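Local coordinates for YfdX protein (Salmonella enterica I, PDB 6A02), which is of unassigned molecular function but is implicated in the response to antibiotic stress and in virulence, at residues 25-36 against 155-166. Residues are numbered along the deposited sequence; the frame is centred on the assembly and turned at random.
Sequences MRDIGMSRFELF and YYQAGLLLKSAQ
Q166 OE1 receives a hydrogen bond from a water 2.8 Å away, and the same water donates its other hydrogen to the backbone carbonyl of M25, tying the two helices together through solvent. The amide also lies against bare backbone, with Q166 OE1 only 3.3 Å from G29 CA. Next comes R32, a knob among G159, L162, K163 and Q166. Its chain runs out straight, CG anti to the backbone N (chi1 179°), which carries the guanidinium across G159 with R32 NE 3.4 Å from G159 O. K163 CD covers one face of that flat group, F36 CE2 lies toward the rim of the other, and NH1 is hydrogen-bonded to the I85 carbonyl of a second subunit. L162 is the reciprocal knob, set among I28, S31, R32 and L35: CD1 points at S31 and R32, and L162 CD2 meets I28 CG2 at 3.9 Å. Farther along, L35 CD1 slots beside the side-chain-less G159, 3.6 Å from G159 N, while L35 CD2 meets Y155 CD1 at 4.0 Å. Segments 25-36 and 155-166 run roughly antiparallel, at 150°, and their axes come within 9.2 Å, inside a helical bundle: helix 136-151 touches I28 and S31 as well as A165, and helix 40-54 packs on S31 and L35.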
loop_
_atom_site.group_PDB
_atom_site.type_symbol
_atom_site.label_atom_id
_atom_site.label_comp_id
_atom_site.label_asym_id
_atom_site.label_seq_id
_atom_site.Cartn_x
_atom_site.Cartn_y
_atom_site.Cartn_z
ATOM N N MET A 25 -9.046 -5.171 14.174
ATOM C CA MET A 25 -8.762 -4.182 13.138
ATOM C C MET A 25 -9.662 -4.386 11.928
ATOM O O MET A 25 -10.102 -3.411 11.306
ATOM C CB MET A 25 -7.288 -4.248 12.734
ATOM C CG MET A 25 -6.312 -3.893 13.854
ATOM S SD MET A 25 -6.746 -2.385 14.751
ATOM C CE MET A 25 -6.645 -1.182 13.432
ATOM N N ARG A 26 -9.941 -5.644 11.579
ATOM C CA ARG A 26 -10.889 -5.928 10.509
ATOM C C ARG A 26 -12.267 -5.372 10.861
ATOM O O ARG A 26 -12.920 -4.716 10.034
ATOM C CB ARG A 26 -10.904 -7.441 10.282
ATOM C CG ARG A 26 -12.083 -7.999 9.536
ATOM C CD ARG A 26 -12.215 -7.455 8.142
ATOM N NE ARG A 26 -13.174 -8.261 7.387
ATOM C CZ ARG A 26 -13.676 -7.913 6.208
ATOM N NH1 ARG A 26 -13.322 -6.767 5.657
ATOM N NH2 ARG A 26 -14.540 -8.711 5.590
ATOM N N ASP A 27 -12.700 -5.571 12.111
ATOM C CA ASP A 27 -13.999 -5.059 12.543
ATOM C C ASP A 27 -14.042 -3.531 12.508
ATOM O O ASP A 27 -15.082 -2.944 12.178
ATOM C CB ASP A 27 -14.316 -5.555 13.955
ATOM C CG ASP A 27 -14.612 -7.042 14.014
ATOM O OD1 ASP A 27 -14.761 -7.678 12.944
ATOM O OD2 ASP A 27 -14.705 -7.554 15.154
ATOM N N ILE A 28 -12.931 -2.877 12.863
ATOM C CA ILE A 28 -12.850 -1.416 12.844
ATOM C C ILE A 28 -13.072 -0.879 11.431
ATOM O O ILE A 28 -13.809 0.096 11.226
ATOM C CB ILE A 28 -11.497 -0.968 13.438
ATOM C CG1 ILE A 28 -11.512 -1.104 14.957
ATOM C CG2 ILE A 28 -11.148 0.459 13.042
ATOM C CD1 ILE A 28 -10.134 -0.966 15.561
ATOM N N GLY A 29 -12.435 -1.498 10.434
ATOM C CA GLY A 29 -12.643 -1.070 9.060
ATOM C C GLY A 29 -14.071 -1.271 8.587
ATOM O O GLY A 29 -14.645 -0.396 7.927
ATOM N N MET A 30 -14.661 -2.422 8.909
ATOM C CA MET A 30 -16.043 -2.677 8.510
ATOM C C MET A 30 -16.987 -1.709 9.208
ATOM O O MET A 30 -17.943 -1.206 8.601
ATOM C CB MET A 30 -16.426 -4.125 8.823
ATOM C CG MET A 30 -15.668 -5.169 7.998
ATOM S SD MET A 30 -16.305 -6.847 8.209
ATOM C CE MET A 30 -18.046 -6.432 8.070
ATOM N N SER A 31 -16.712 -1.414 10.479
ATOM C CA SER A 31 -17.532 -0.459 11.214
ATOM C C SER A 31 -17.532 0.892 10.520
ATOM O O SER A 31 -18.590 1.501 10.316
ATOM C CB SER A 31 -17.007 -0.333 12.644
ATOM O OG SER A 31 -17.724 0.646 13.384
ATOM N N ARG A 32 -16.350 1.384 10.138
ATOM C CA ARG A 32 -16.291 2.687 9.484
ATOM C C ARG A 32 -17.090 2.685 8.191
ATOM O O ARG A 32 -17.828 3.633 7.904
ATOM C CB ARG A 32 -14.842 3.092 9.217
ATOM C CG ARG A 32 -14.725 4.423 8.507
ATOM C CD ARG A 32 -13.294 4.939 8.562
ATOM N NE ARG A 32 -13.126 6.190 7.837
ATOM C CZ ARG A 32 -12.797 6.256 6.551
ATOM N NH1 ARG A 32 -12.616 5.141 5.858
ATOM N NH2 ARG A 32 -12.658 7.430 5.961
ATOM N N PHE A 33 -16.957 1.625 7.392
ATOM C CA PHE A 33 -17.708 1.571 6.146
ATOM C C PHE A 33 -19.206 1.641 6.406
ATOM O O PHE A 33 -19.940 2.341 5.688
ATOM C CB PHE A 33 -17.378 0.295 5.374
ATOM C CG PHE A 33 -18.217 0.129 4.133
ATOM C CD1 PHE A 33 -17.932 0.852 2.988
ATOM C CD2 PHE A 33 -19.326 -0.698 4.139
ATOM C CE1 PHE A 33 -18.730 0.724 1.841
ATOM C CE2 PHE A 33 -20.120 -0.828 2.996
ATOM C CZ PHE A 33 -19.818 -0.115 1.855
ATOM N N GLU A 34 -19.680 0.922 7.428
ATOM C CA GLU A 34 -21.119 0.877 7.676
ATOM C C GLU A 34 -21.682 2.234 8.095
ATOM O O GLU A 34 -22.872 2.489 7.886
ATOM C CB GLU A 34 -21.463 -0.235 8.664
ATOM C CG GLU A 34 -21.149 -1.637 8.159
ATOM C CD GLU A 34 -21.955 -2.050 6.938
ATOM O OE1 GLU A 34 -22.850 -1.296 6.500
ATOM O OE2 GLU A 34 -21.685 -3.151 6.408
ATOM N N LEU A 35 -20.861 3.115 8.677
ATOM C CA LEU A 35 -21.324 4.476 8.951
ATOM C C LEU A 35 -21.750 5.175 7.666
ATOM O O LEU A 35 -22.842 5.753 7.586
ATOM C CB LEU A 35 -20.229 5.281 9.648
ATOM C CG LEU A 35 -19.806 4.807 11.033
ATOM C CD1 LEU A 35 -18.577 5.573 11.511
ATOM C CD2 LEU A 35 -20.961 4.938 12.024
ATOM N N PHE A 36 -20.892 5.129 6.644
ATOM C CA PHE A 36 -21.206 5.748 5.361
ATOM C C PHE A 36 -22.283 4.986 4.607
ATOM O O PHE A 36 -22.953 5.560 3.743
ATOM C CB PHE A 36 -19.936 5.852 4.514
ATOM C CG PHE A 36 -18.912 6.786 5.087
ATOM C CD1 PHE A 36 -18.931 8.130 4.749
ATOM C CD2 PHE A 36 -17.940 6.334 5.972
ATOM C CE1 PHE A 36 -17.998 9.007 5.280
ATOM C CE2 PHE A 36 -16.992 7.208 6.501
ATOM C CZ PHE A 36 -17.028 8.549 6.152
ATOM N N TYR A 155 -21.467 10.549 14.130
ATOM C CA TYR A 155 -21.006 9.409 13.343
ATOM C C TYR A 155 -19.778 9.749 12.513
ATOM O O TYR A 155 -18.832 8.956 12.467
ATOM C CB TYR A 155 -22.137 8.881 12.466
ATOM C CG TYR A 155 -23.338 8.447 13.266
ATOM C CD1 TYR A 155 -23.263 7.366 14.130
ATOM C CD2 TYR A 155 -24.542 9.133 13.171
ATOM C CE1 TYR A 155 -24.372 6.967 14.869
ATOM C CE2 TYR A 155 -25.642 8.747 13.905
ATOM C CZ TYR A 155 -25.546 7.667 14.751
ATOM O OH TYR A 155 -26.641 7.266 15.495
ATOM N N TYR A 156 -19.774 10.903 11.844
ATOM C CA TYR A 156 -18.599 11.281 11.064
ATOM C C TYR A 156 -17.357 11.350 11.944
ATOM O O TYR A 156 -16.274 10.877 11.560
ATOM C CB TYR A 156 -18.823 12.630 10.380
ATOM C CG TYR A 156 -17.759 12.912 9.348
ATOM C CD1 TYR A 156 -17.833 12.340 8.084
ATOM C CD2 TYR A 156 -16.679 13.737 9.635
ATOM C CE1 TYR A 156 -16.854 12.578 7.127
ATOM C CE2 TYR A 156 -15.691 13.979 8.682
ATOM C CZ TYR A 156 -15.791 13.395 7.438
ATOM O OH TYR A 156 -14.828 13.626 6.478
ATOM N N GLN A 157 -17.497 11.929 13.136
ATOM C CA GLN A 157 -16.368 12.036 14.047
ATOM C C GLN A 157 -15.907 10.661 14.514
ATOM O O GLN A 157 -14.704 10.422 14.671
ATOM C CB GLN A 157 -16.752 12.908 15.247
ATOM C CG GLN A 157 -17.115 14.353 14.880
ATOM C CD GLN A 157 -18.602 14.572 14.648
ATOM O OE1 GLN A 157 -19.288 13.756 14.037
ATOM N NE2 GLN A 157 -19.105 15.708 15.138
ATOM N N ALA A 158 -16.850 9.742 14.744
ATOM C CA ALA A 158 -16.465 8.365 15.040
ATOM C C ALA A 158 -15.669 7.756 13.889
ATOM O O ALA A 158 -14.665 7.066 14.117
ATOM C CB ALA A 158 -17.709 7.518 15.324
ATOM N N GLY A 159 -16.107 8.002 12.651
ATOM C CA GLY A 159 -15.393 7.479 11.499
ATOM C C GLY A 159 -13.964 7.971 11.431
ATOM O O GLY A 159 -13.055 7.217 11.060
ATOM N N LEU A 160 -13.740 9.234 11.796
ATOM C CA LEU A 160 -12.381 9.768 11.832
ATOM C C LEU A 160 -11.502 9.001 12.810
ATOM O O LEU A 160 -10.327 8.728 12.522
ATOM C CB LEU A 160 -12.417 11.240 12.219
ATOM C CG LEU A 160 -13.042 12.231 11.253
ATOM C CD1 LEU A 160 -13.066 13.605 11.919
ATOM C CD2 LEU A 160 -12.277 12.292 9.935
ATOM N N LEU A 161 -12.043 8.648 13.980
ATOM C CA LEU A 161 -11.253 7.903 14.960
ATOM C C LEU A 161 -11.000 6.472 14.503
ATOM O O LEU A 161 -9.918 5.920 14.744
ATOM C CB LEU A 161 -11.968 7.887 16.304
ATOM C CG LEU A 161 -11.687 9.045 17.235
ATOM C CD1 LEU A 161 -12.452 8.810 18.502
ATOM C CD2 LEU A 161 -10.199 9.133 17.524
ATOM N N LEU A 162 -11.990 5.841 13.872
ATOM C CA LEU A 162 -11.763 4.508 13.318
ATOM C C LEU A 162 -10.682 4.538 12.241
ATOM O O LEU A 162 -9.826 3.643 12.182
ATOM C CB LEU A 162 -13.072 3.940 12.772
ATOM C CG LEU A 162 -14.174 3.738 13.819
ATOM C CD1 LEU A 162 -15.429 3.292 13.108
ATOM C CD2 LEU A 162 -13.758 2.719 14.864
ATOM N N LYS A 163 -10.687 5.574 11.394
ATOM C CA LYS A 163 -9.648 5.699 10.374
ATOM C C LYS A 163 -8.286 5.922 11.015
ATOM O O LYS A 163 -7.286 5.328 10.585
ATOM C CB LYS A 163 -9.993 6.847 9.419
ATOM C CG LYS A 163 -9.007 6.996 8.242
ATOM C CD LYS A 163 -8.952 5.698 7.428
ATOM C CE LYS A 163 -8.090 5.825 6.168
ATOM N NZ LYS A 163 -8.186 4.588 5.327
ATOM N N SER A 164 -8.233 6.762 12.052
ATOM C CA SER A 164 -6.988 6.982 12.778
ATOM C C SER A 164 -6.440 5.680 13.347
ATOM O O SER A 164 -5.230 5.427 13.274
ATOM C CB SER A 164 -7.205 7.988 13.894
ATOM O OG SER A 164 -5.983 8.209 14.573
ATOM N N ALA A 165 -7.314 4.829 13.898
ATOM C CA ALA A 165 -6.845 3.530 14.375
ATOM C C ALA A 165 -6.208 2.723 13.248
ATOM O O ALA A 165 -5.144 2.113 13.431
ATOM C CB ALA A 165 -7.992 2.752 15.024
ATOM N N GLN A 166 -6.836 2.708 12.073
ATOM C CA GLN A 166 -6.273 1.978 10.941
ATOM C C GLN A 166 -4.951 2.582 10.493
ATOM O O GLN A 166 -4.021 1.858 10.114
ATOM C CB GLN A 166 -7.256 1.993 9.778
ATOM C CG GLN A 166 -8.497 1.176 10.028
ATOM C CD GLN A 166 -9.407 1.152 8.826
ATOM O OE1 GLN A 166 -9.657 0.096 8.244
ATOM N NE2 GLN A 166 -9.897 2.327 8.432
HETATM O O HOH W 1 -8.557 -2.292 9.261
#